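Local structure of ARF GTPase-activating protein GIT1 (Rattus norvegicus, 6IUH) at residues P8-S12 against S58-K62; N26-L30 against C45-I49; S79-L83 against Y113-K117. The protein probably stimulates GTP hydrolysis by ARF proteins and binds a partner protein through a C-terminal four-helix bundle. All coordinates share one frame; numbering follows the deposited sequence.

How the contacts relate
The three contacts sample one antiparallel four-helix bundle, from one end to its centre. Contact 2 pairs helix 13-35 with helix 42-57, contact 3 pairs helix 67-87 with helix 101-128, and their centres lie 11 Å apart. They meet in the core, where I27 CD1 packs 3.7 Å from I115 CG2 and I49 CD1 lies 3.8 Å from L83 CD2. Contact 1 joins loops at one end of the bundle; its centre is 23 Å from that of contact 2 and 20 Å from that of contact 3, without touching either. The bound partner protein reaches contacts 2 and 3, and no other chain of the assembly touches contact 1.

Contact 1. Residues P8-S12 against S58-K62; sequences PGLPS and SLFPK
P11 packs against L59 and F60 and has the largest share of this apolar contact, in which the loop 8-12 runs against the loop 58-62. Traced round its ring, P11 keeps the L59 carbonyl oxygen near CB, CG and CD alike, while each atom adds a contact of its own. CB lies 3.6 Å from L59 O and 3.9 Å from L59 CB. CG, at the turn of the ring, hangs over one face of the F60 ring, 4.0 Å from the centroid and 16° off the normal, a CH-pi contact displaced somewhat toward the rim. CD closes the circuit 3.7 Å from F60 CD2. The proline and phenylalanine side chains thus cross at about a right angle. L10 uses the same aromatic ring differently: its CD2 comes to the edge, near the ring plane, 3.9 Å from F60 CE2. Although the L10 side chain starts out away from the other loop, a first torsion of -84° keeps CG beside the backbone N, and the branch ending in CD2 turns back to the ring. Nearer the chain terminus the packing passes to P61, whose CD lies 3.3 Å from G9 O and whose CB faces P8 CB at 4.4 Å. The result is a proline-rich seam between two loops at one end of the bundle. S12 ends the loop 8-12 as the N-cap of helix 13-35, its OG bonded to the backbone N of D15, while F60 reaches down between helices 67-87 and 101-128, against V69, L73, L122 and T126.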
ATOM      1  N   PRO A   8     -19.134   5.112  16.284  1.00 56.92           N
ATOM      2  CA  PRO A   8     -18.449   4.694  15.058  1.00 55.96           C
ATOM      3  C   PRO A   8     -18.410   3.177  14.887  1.00 57.02           C
ATOM      4  O   PRO A   8     -17.995   2.464  15.800  1.00 62.82           O
ATOM      5  CB  PRO A   8     -17.037   5.255  15.242  1.00 54.24           C
ATOM      6  CG  PRO A   8     -17.238   6.469  16.082  1.00 53.94           C
ATOM      7  CD  PRO A   8     -18.369   6.133  17.023  1.00 59.69           C
ATOM      8  N   GLY A   9     -18.843   2.698  13.725  1.00 55.76           N
ATOM      9  CA  GLY A   9     -18.793   1.282  13.408  1.00 56.26           C
ATOM     10  C   GLY A   9     -18.067   1.039  12.098  1.00 52.89           C
ATOM     11  O   GLY A   9     -17.136   1.766  11.755  1.00 60.50           O
ATOM     12  N   LEU A  10     -18.491   0.016  11.363  1.00 38.47           N
ATOM     13  CA  LEU A  10     -17.907  -0.264  10.057  1.00 34.79           C
ATOM     14  C   LEU A  10     -18.392   0.734   9.012  1.00 33.52           C
ATOM     15  O   LEU A  10     -19.578   1.053   8.956  1.00 37.97           O
ATOM     16  CB  LEU A  10     -18.234  -1.689   9.606  1.00 36.80           C
ATOM     17  CG  LEU A  10     -17.321  -2.799  10.122  1.00 38.64           C
ATOM     18  CD1 LEU A  10     -17.720  -4.123   9.504  1.00 41.42           C
ATOM     19  CD2 LEU A  10     -15.869  -2.483   9.809  1.00 38.14           C
ATOM     20  N   PRO A  11     -17.467   1.228   8.179  1.00 34.53           N
ATOM     21  CA  PRO A  11     -17.791   2.169   7.103  1.00 32.55           C
ATOM     22  C   PRO A  11     -18.553   1.493   5.971  1.00 30.70           C
ATOM     23  O   PRO A  11     -18.548   0.267   5.887  1.00 32.87           O
ATOM     24  CB  PRO A  11     -16.416   2.638   6.628  1.00 34.43           C
ATOM     25  CG  PRO A  11     -15.526   1.480   6.920  1.00 31.81           C
ATOM     26  CD  PRO A  11     -16.033   0.894   8.203  1.00 33.32           C
ATOM     27  N   SER A  12     -19.192   2.281   5.114  1.00 31.71           N
ATOM     28  CA  SER A  12     -19.923   1.733   3.977  1.00 37.16           C
ATOM     29  C   SER A  12     -18.963   1.176   2.932  1.00 35.22           C
ATOM     30  O   SER A  12     -17.824   1.634   2.819  1.00 30.87           O
ATOM     31  CB  SER A  12     -20.818   2.802   3.347  1.00 42.68           C
ATOM     32  OG  SER A  12     -20.042   3.849   2.793  1.00 43.04           O
ATOM     33  N   SER A  58      -8.940   6.036   8.774  1.00 31.24           N
ATOM     34  CA  SER A  58      -9.859   6.881   9.531  1.00 31.36           C
ATOM     35  C   SER A  58     -11.326   6.507   9.306  1.00 28.82           C
ATOM     36  O   SER A  58     -12.205   6.966  10.034  1.00 32.60           O
ATOM     37  CB  SER A  58      -9.641   8.355   9.179  1.00 37.83           C
ATOM     38  OG  SER A  58      -9.997   8.620   7.834  1.00 47.55           O
ATOM     39  N   LEU A  59     -11.588   5.678   8.298  1.00 28.05           N
ATOM     40  CA  LEU A  59     -12.940   5.189   8.039  1.00 31.41           C
ATOM     41  C   LEU A  59     -13.397   4.233   9.130  1.00 36.61           C
ATOM     42  O   LEU A  59     -14.596   4.045   9.353  1.00 34.03           O
ATOM     43  CB  LEU A  59     -13.015   4.482   6.686  1.00 26.41           C
ATOM     44  CG  LEU A  59     -12.894   5.315   5.413  1.00 32.82           C
ATOM     45  CD1 LEU A  59     -13.065   4.410   4.207  1.00 33.48           C
ATOM     46  CD2 LEU A  59     -13.925   6.431   5.405  1.00 37.06           C
ATOM     47  N   PHE A  60     -12.427   3.623   9.801  1.00 32.65           N
ATOM     48  CA  PHE A  60     -12.698   2.604  10.803  1.00 28.55           C
ATOM     49  C   PHE A  60     -12.605   3.195  12.207  1.00 29.30           C
ATOM     50  O   PHE A  60     -11.947   4.215  12.407  1.00 30.14           O
ATOM     51  CB  PHE A  60     -11.726   1.434  10.626  1.00 26.61           C
ATOM     52  CG  PHE A  60     -11.865   0.733   9.302  1.00 30.21           C
ATOM     53  CD1 PHE A  60     -11.178   1.185   8.184  1.00 30.86           C
ATOM     54  CD2 PHE A  60     -12.694  -0.369   9.171  1.00 30.34           C
ATOM     55  CE1 PHE A  60     -11.308   0.545   6.965  1.00 31.85           C
ATOM     56  CE2 PHE A  60     -12.831  -1.014   7.955  1.00 25.56           C
ATOM     57  CZ  PHE A  60     -12.137  -0.555   6.848  1.00 33.25           C
ATOM     58  N   PRO A  61     -13.287   2.568  13.182  1.00 26.68           N
ATOM     59  CA  PRO A  61     -13.270   3.068  14.562  1.00 28.86           C
ATOM     60  C   PRO A  61     -11.856   3.173  15.115  1.00 35.83           C
ATOM     61  O   PRO A  61     -10.974   2.436  14.673  1.00 33.95           O
ATOM     62  CB  PRO A  61     -14.073   2.014  15.329  1.00 25.81           C
ATOM     63  CG  PRO A  61     -14.964   1.407  14.308  1.00 24.41           C
ATOM     64  CD  PRO A  61     -14.170   1.398  13.036  1.00 25.28           C
ATOM     65  N   LYS A  62     -11.650   4.087  16.057  1.00 41.84           N
ATOM     66  CA  LYS A  62     -10.353   4.244  16.702  1.00 45.51           C
ATOM     67  C   LYS A  62      -9.931   2.931  17.351  1.00 45.45           C
ATOM     68  O   LYS A  62      -8.760   2.557  17.317  1.00 47.40           O
ATOM     69  CB  LYS A  62     -10.401   5.374  17.735  1.00 48.67           C
ATOM     70  CG  LYS A  62     -10.401   6.766  17.119  1.00 57.29           C
ATOM     71  CD  LYS A  62     -11.299   7.728  17.886  1.00 62.70           C
ATOM     72  CE  LYS A  62     -10.916   7.812  19.356  1.00 63.29           C
ATOM     73  NZ  LYS A  62     -11.800   8.752  20.102  1.00 69.97           N
TER

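Contact 2. Residues N26-L30 against C45-I49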
ATOM      1  N   ASN A  26      -2.213   5.645  -6.004  1.00 28.80           N
ATOM      2  CA  ASN A  26      -0.937   6.187  -5.555  1.00 27.93           C
ATOM      3  C   ASN A  26       0.154   5.124  -5.520  1.00 25.79           C
ATOM      4  O   ASN A  26       1.318   5.408  -5.802  1.00 26.72           O
ATOM      5  CB  ASN A  26      -1.088   6.836  -4.178  1.00 27.27           C
ATOM      6  CG  ASN A  26      -1.885   8.127  -4.226  1.00 37.11           C
ATOM      7  OD1 ASN A  26      -1.873   8.840  -5.230  1.00 45.02           O
ATOM      8  ND2 ASN A  26      -2.577   8.437  -3.138  1.00 35.63           N
ATOM      9  N   ILE A  27      -0.223   3.898  -5.172  1.00 26.47           N
ATOM     10  CA  ILE A  27       0.706   2.777  -5.236  1.00 26.88           C
ATOM     11  C   ILE A  27       1.079   2.486  -6.688  1.00 24.86           C
ATOM     12  O   ILE A  27       2.237   2.198  -6.996  1.00 27.35           O
ATOM     13  CB  ILE A  27       0.117   1.513  -4.584  1.00 25.11           C
ATOM     14  CG1 ILE A  27       0.048   1.694  -3.067  1.00 22.55           C
ATOM     15  CG2 ILE A  27       0.952   0.286  -4.932  1.00 24.42           C
ATOM     16  CD1 ILE A  27      -0.570   0.517  -2.336  1.00 24.78           C
ATOM     17  N   GLN A  28       0.098   2.578  -7.581  1.00 25.99           N
ATOM     18  CA  GLN A  28       0.347   2.376  -9.006  1.00 26.91           C
ATOM     19  C   GLN A  28       1.367   3.380  -9.539  1.00 29.87           C
ATOM     20  O   GLN A  28       2.222   3.039 -10.355  1.00 25.50           O
ATOM     21  CB  GLN A  28      -0.954   2.484  -9.805  1.00 33.33           C
ATOM     22  CG  GLN A  28      -0.840   1.970 -11.229  1.00 39.15           C
ATOM     23  CD  GLN A  28      -0.663   0.463 -11.291  1.00 41.27           C
ATOM     24  OE1 GLN A  28      -1.578  -0.296 -10.968  1.00 49.25           O
ATOM     25  NE2 GLN A  28       0.519   0.021 -11.703  1.00 36.07           N
ATOM     26  N   GLU A  29       1.274   4.619  -9.068  1.00 30.07           N
ATOM     27  CA  GLU A  29       2.191   5.669  -9.501  1.00 31.76           C
ATOM     28  C   GLU A  29       3.594   5.417  -8.955  1.00 24.88           C
ATOM     29  O   GLU A  29       4.590   5.693  -9.628  1.00 29.15           O
ATOM     30  CB  GLU A  29       1.682   7.042  -9.059  1.00 39.98           C
ATOM     31  CG  GLU A  29       2.554   8.206  -9.502  1.00 47.63           C
ATOM     32  CD  GLU A  29       2.617   8.354 -11.012  1.00 58.31           C
ATOM     33  OE1 GLU A  29       1.651   7.957 -11.696  1.00 58.65           O
ATOM     34  OE2 GLU A  29       3.639   8.868 -11.514  1.00 58.48           O
ATOM     35  N   LEU A  30       3.666   4.890  -7.737  1.00 26.25           N
ATOM     36  CA  LEU A  30       4.943   4.525  -7.132  1.00 26.91           C
ATOM     37  C   LEU A  30       5.626   3.416  -7.923  1.00 24.01           C
ATOM     38  O   LEU A  30       6.831   3.469  -8.169  1.00 27.73           O
ATOM     39  CB  LEU A  30       4.748   4.083  -5.682  1.00 29.37           C
ATOM     40  CG  LEU A  30       5.986   3.518  -4.985  1.00 28.62           C
ATOM     41  CD1 LEU A  30       7.079   4.573  -4.896  1.00 29.66           C
ATOM     42  CD2 LEU A  30       5.632   2.995  -3.601  1.00 31.92           C
ATOM     43  N   CYS A  45       5.791  10.289  -3.657  1.00 31.67           N
ATOM     44  CA  CYS A  45       4.861   9.182  -3.861  1.00 33.61           C
ATOM     45  C   CYS A  45       4.479   8.543  -2.531  1.00 32.86           C
ATOM     46  O   CYS A  45       3.304   8.281  -2.278  1.00 34.26           O
ATOM     47  CB  CYS A  45       5.453   8.125  -4.796  1.00 30.70           C
ATOM     48  SG  CYS A  45       5.357   8.540  -6.555  1.00 40.57           S
ATOM     49  N   SER A  46       5.472   8.301  -1.682  1.00 28.27           N
ATOM     50  CA  SER A  46       5.230   7.683  -0.383  1.00 39.33           C
ATOM     51  C   SER A  46       4.376   8.574   0.515  1.00 37.56           C
ATOM     52  O   SER A  46       3.606   8.080   1.336  1.00 32.12           O
ATOM     53  CB  SER A  46       6.552   7.355   0.313  1.00 47.29           C
ATOM     54  OG  SER A  46       7.270   8.532   0.634  1.00 64.71           O
ATOM     55  N   GLU A  47       4.513   9.886   0.356  1.00 34.48           N
ATOM     56  CA  GLU A  47       3.726  10.823   1.146  1.00 36.21           C
ATOM     57  C   GLU A  47       2.267  10.819   0.712  1.00 37.44           C
ATOM     58  O   GLU A  47       1.366  10.918   1.545  1.00 37.72           O
ATOM     59  CB  GLU A  47       4.308  12.235   1.044  1.00 50.08           C
ATOM     60  CG  GLU A  47       5.605  12.410   1.809  1.00 64.16           C
ATOM     61  CD  GLU A  47       5.450  12.098   3.284  1.00 72.91           C
ATOM     62  OE1 GLU A  47       4.406  12.464   3.862  1.00 73.63           O
ATOM     63  OE2 GLU A  47       6.369  11.480   3.863  1.00 93.47           O
ATOM     64  N   LYS A  48       2.039  10.701  -0.593  1.00 31.55           N
ATOM     65  CA  LYS A  48       0.682  10.621  -1.119  1.00 35.27           C
ATOM     66  C   LYS A  48       0.044   9.296  -0.718  1.00 36.76           C
ATOM     67  O   LYS A  48      -1.154   9.226  -0.436  1.00 31.72           O
ATOM     68  CB  LYS A  48       0.685  10.785  -2.640  1.00 38.64           C
ATOM     69  CG  LYS A  48       1.167  12.154  -3.101  1.00 44.12           C
ATOM     70  CD  LYS A  48       1.364  12.211  -4.608  1.00 53.13           C
ATOM     71  CE  LYS A  48       0.048  12.070  -5.351  1.00 61.59           C
ATOM     72  NZ  LYS A  48       0.230  12.198  -6.825  1.00 66.71           N
ATOM     73  N   ILE A  49       0.854   8.244  -0.687  1.00 27.61           N
ATOM     74  CA  ILE A  49       0.391   6.938  -0.229  1.00 28.89           C
ATOM     75  C   ILE A  49       0.072   6.973   1.264  1.00 32.05           C
ATOM     76  O   ILE A  49      -0.995   6.527   1.689  1.00 27.10           O
ATOM     77  CB  ILE A  49       1.433   5.840  -0.510  1.00 27.68           C
ATOM     78  CG1 ILE A  49       1.578   5.623  -2.016  1.00 28.61           C
ATOM     79  CG2 ILE A  49       1.048   4.535   0.174  1.00 26.63           C
ATOM     80  CD1 ILE A  49       2.660   4.645  -2.386  1.00 28.39           C
TER
HETATM   81  O   HOH W   1      -3.225  10.838  -1.569  1.00 36.95           O
HETATM   82  O   HOH W   2       2.140   7.942  -5.333  1.00 41.55           O
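I49 and L30 meet in the interior of an antiparallel four-helix bundle, the fold of this C-terminal domain, where neighbouring helices 13-35 and 42-57 pack side by side. The axes of 26-30 and 45-49 approach to 9.1 Å and run at 165° to each other. The end of the isoleucine does most of the touching: I49 CD1 lies 3.6 Å from L30 CD2, and it also approaches I27 CG1, the I49 side chain crossing each of these two residues at about a right angle. One atom further back, I49 CG1 rests 3.6 Å from N26 CB. With CG1 held anti to its own carbonyl carbon (chi1 -67°), the I49 chain extends across to helix 13-35. At the other end of the patch C45 CB packs against L30 CD1, while its sulfur lies alongside E29 CG.

Around this apolar layer comes a polar one. The N26 and K48 side chains cross at about a right angle, N26 OD1 lying near K48 CE. N26 ND2 comes close to K48 O, but the angle is too poor for a direct hydrogen bond; a water accepts weakly from ND2 and donates to K48 O, linking the two indirectly. The carboxylate of E29 turns to its own helix, in a salt bridge with R32. Further out, A112 of helix 101-128 packs on I27, and A52 of helix 42-57 on N26. Between the helix backbones a second water donates to N26 O at 2.7 Å and, over a longer 3.3 Å, to C45 O.

Contact 3. Residues S79-L83 against Y113-K117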
ATOM      1  N   SER A  79       3.109  -0.946   7.261  1.00 23.15           N
ATOM      2  CA  SER A  79       3.733  -1.007   5.943  1.00 23.77           C
ATOM      3  C   SER A  79       3.894   0.383   5.339  1.00 27.91           C
ATOM      4  O   SER A  79       4.854   0.649   4.611  1.00 25.13           O
ATOM      5  CB  SER A  79       2.917  -1.900   5.013  1.00 27.15           C
ATOM      6  OG  SER A  79       2.778  -3.195   5.567  1.00 27.11           O
ATOM      7  N   ALA A  80       2.952   1.270   5.646  1.00 24.32           N
ATOM      8  CA  ALA A  80       3.022   2.647   5.167  1.00 25.33           C
ATOM      9  C   ALA A  80       4.177   3.375   5.838  1.00 30.22           C
ATOM     10  O   ALA A  80       4.893   4.148   5.200  1.00 26.40           O
ATOM     11  CB  ALA A  80       1.711   3.373   5.426  1.00 25.52           C
ATOM     12  N   TYR A  81       4.344   3.119   7.132  1.00 25.23           N
ATOM     13  CA  TYR A  81       5.431   3.701   7.912  1.00 27.36           C
ATOM     14  C   TYR A  81       6.778   3.165   7.439  1.00 26.43           C
ATOM     15  O   TYR A  81       7.738   3.921   7.279  1.00 26.93           O
ATOM     16  CB  TYR A  81       5.230   3.402   9.397  1.00 24.03           C
ATOM     17  CG  TYR A  81       6.273   4.007  10.308  1.00 32.07           C
ATOM     18  CD1 TYR A  81       6.129   5.296  10.800  1.00 37.64           C
ATOM     19  CD2 TYR A  81       7.391   3.279  10.692  1.00 35.50           C
ATOM     20  CE1 TYR A  81       7.080   5.850  11.641  1.00 38.13           C
ATOM     21  CE2 TYR A  81       8.344   3.822  11.530  1.00 44.01           C
ATOM     22  CZ  TYR A  81       8.184   5.106  12.002  1.00 40.30           C
ATOM     23  OH  TYR A  81       9.132   5.645  12.838  1.00 49.94           O
ATOM     24  N   ARG A  82       6.837   1.853   7.226  1.00 27.85           N
ATOM     25  CA  ARG A  82       8.033   1.205   6.704  1.00 30.02           C
ATOM     26  C   ARG A  82       8.424   1.776   5.338  1.00 26.49           C
ATOM     27  O   ARG A  82       9.607   1.998   5.064  1.00 28.80           O
ATOM     28  CB  ARG A  82       7.810  -0.306   6.608  1.00 30.62           C
ATOM     29  CG  ARG A  82       9.022  -1.105   6.169  1.00 32.71           C
ATOM     30  CD  ARG A  82       8.632  -2.539   5.836  1.00 29.25           C
ATOM     31  NE  ARG A  82       9.651  -3.209   5.034  1.00 40.82           N
ATOM     32  CZ  ARG A  82       9.434  -4.309   4.320  1.00 54.06           C
ATOM     33  NH1 ARG A  82       8.230  -4.863   4.303  1.00 47.86           N
ATOM     34  NH2 ARG A  82      10.420  -4.852   3.617  1.00 53.84           N
ATOM     35  N   LEU A  83       7.428   2.010   4.487  1.00 24.81           N
ATOM     36  CA  LEU A  83       7.658   2.616   3.178  1.00 24.75           C
ATOM     37  C   LEU A  83       8.258   4.009   3.309  1.00 25.33           C
ATOM     38  O   LEU A  83       9.232   4.347   2.634  1.00 26.70           O
ATOM     39  CB  LEU A  83       6.353   2.691   2.382  1.00 29.05           C
ATOM     40  CG  LEU A  83       6.434   3.378   1.017  1.00 25.53           C
ATOM     41  CD1 LEU A  83       7.334   2.591   0.084  1.00 26.81           C
ATOM     42  CD2 LEU A  83       5.046   3.543   0.411  1.00 26.95           C
ATOM     43  N   TYR A 113       3.372  -3.714  -1.615  1.00 18.79           N
ATOM     44  CA  TYR A 113       2.686  -5.001  -1.706  1.00 19.59           C
ATOM     45  C   TYR A 113       1.828  -5.256  -0.473  1.00 21.67           C
ATOM     46  O   TYR A 113       0.664  -5.645  -0.581  1.00 21.52           O
ATOM     47  CB  TYR A 113       3.697  -6.137  -1.877  1.00 21.82           C
ATOM     48  CG  TYR A 113       3.074  -7.519  -1.908  1.00 22.51           C
ATOM     49  CD1 TYR A 113       2.650  -8.084  -3.106  1.00 27.70           C
ATOM     50  CD2 TYR A 113       2.914  -8.262  -0.742  1.00 22.86           C
ATOM     51  CE1 TYR A 113       2.086  -9.345  -3.141  1.00 28.02           C
ATOM     52  CE2 TYR A 113       2.352  -9.521  -0.770  1.00 25.57           C
ATOM     53  CZ  TYR A 113       1.939 -10.057  -1.970  1.00 31.79           C
ATOM     54  OH  TYR A 113       1.380 -11.313  -1.995  1.00 31.00           O
ATOM     55  N   ASP A 114       2.417  -5.048   0.700  1.00 21.29           N
ATOM     56  CA  ASP A 114       1.718  -5.292   1.956  1.00 21.49           C
ATOM     57  C   ASP A 114       0.644  -4.241   2.227  1.00 22.90           C
ATOM     58  O   ASP A 114      -0.365  -4.541   2.869  1.00 21.04           O
ATOM     59  CB  ASP A 114       2.713  -5.352   3.118  1.00 25.09           C
ATOM     60  CG  ASP A 114       3.382  -6.712   3.238  1.00 30.20           C
ATOM     61  OD1 ASP A 114       2.847  -7.686   2.666  1.00 29.01           O
ATOM     62  OD2 ASP A 114       4.432  -6.814   3.905  1.00 29.50           O
ATOM     63  N   ILE A 115       0.854  -3.021   1.744  1.00 21.68           N
ATOM     64  CA  ILE A 115      -0.164  -1.980   1.865  1.00 20.25           C
ATOM     65  C   ILE A 115      -1.391  -2.378   1.051  1.00 25.24           C
ATOM     66  O   ILE A 115      -2.520  -2.330   1.540  1.00 21.28           O
ATOM     67  CB  ILE A 115       0.341  -0.605   1.390  1.00 24.49           C
ATOM     68  CG1 ILE A 115       1.459  -0.100   2.298  1.00 22.82           C
ATOM     69  CG2 ILE A 115      -0.796   0.406   1.388  1.00 24.64           C
ATOM     70  CD1 ILE A 115       2.101   1.180   1.818  1.00 22.34           C
ATOM     71  N   ALA A 116      -1.158  -2.781  -0.193  1.00 20.11           N
ATOM     72  CA  ALA A 116      -2.227  -3.260  -1.061  1.00 22.66           C
ATOM     73  C   ALA A 116      -2.901  -4.502  -0.480  1.00 21.32           C
ATOM     74  O   ALA A 116      -4.124  -4.637  -0.539  1.00 21.16           O
ATOM     75  CB  ALA A 116      -1.686  -3.554  -2.449  1.00 26.22           C
ATOM     76  N   LYS A 117      -2.095  -5.403   0.076  1.00 20.01           N
ATOM     77  CA  LYS A 117      -2.609  -6.623   0.701  1.00 24.16           C
ATOM     78  C   LYS A 117      -3.587  -6.298   1.822  1.00 20.33           C
ATOM     79  O   LYS A 117      -4.693  -6.840   1.874  1.00 20.28           O
ATOM     80  CB  LYS A 117      -1.457  -7.469   1.246  1.00 23.46           C
ATOM     81  CG  LYS A 117      -1.856  -8.859   1.723  1.00 30.51           C
ATOM     82  CD  LYS A 117      -0.636  -9.617   2.230  1.00 37.17           C
ATOM     83  CE  LYS A 117      -0.946 -11.069   2.535  1.00 42.70           C
ATOM     84  NZ  LYS A 117       0.280 -11.796   2.964  1.00 46.67           N
TER
HETATM   85  O   HOH W   3       5.245  -4.715   5.431  1.00 39.94           O
HETATM   86  O   HOH W   4       7.041  -7.145   2.867  1.00 25.92           O
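I115 starts out toward helix 67-87 and lays its long branch along the turn that begins at S79. Its CG1 is 3.6 Å from S79 CB, and CD1 continues past the A80 backbone, 3.8 Å from A80 CA, to end near CD2 of L83; the I115 and L83 side chains cross at about a right angle. In this part of the four-helix bundle the segments 79-83 and 113-117 run antiparallel, their axes at 158° and 9.3 Å apart at closest.

Beside this apolar line stands a polar one. S79 OG, set beside its own backbone N by a first torsion of -57°, lies 3.3 Å from D114 CB and bonds to L75 O in its own helix. R82 is nearly fully extended and turns the edge of its guanidinium toward D114, but NH1 and OD2 stay 4.3 Å apart, beyond a salt bridge. Two waters in the plane of the guanidinium fill in: each accepts from R82 NH1 and donates to D114 OD2, and one also donates to S79 OG. Q107 and Q110 hold the other terminal nitrogen, NH2, through their side-chain oxygens.

D114 OD1 is hydrogen-bonded to a polar side chain of the bound partner protein. With R82 close by and two waters donating to OD2, D114 is probably kept ionised and its carboxylate steadied at the binding surface.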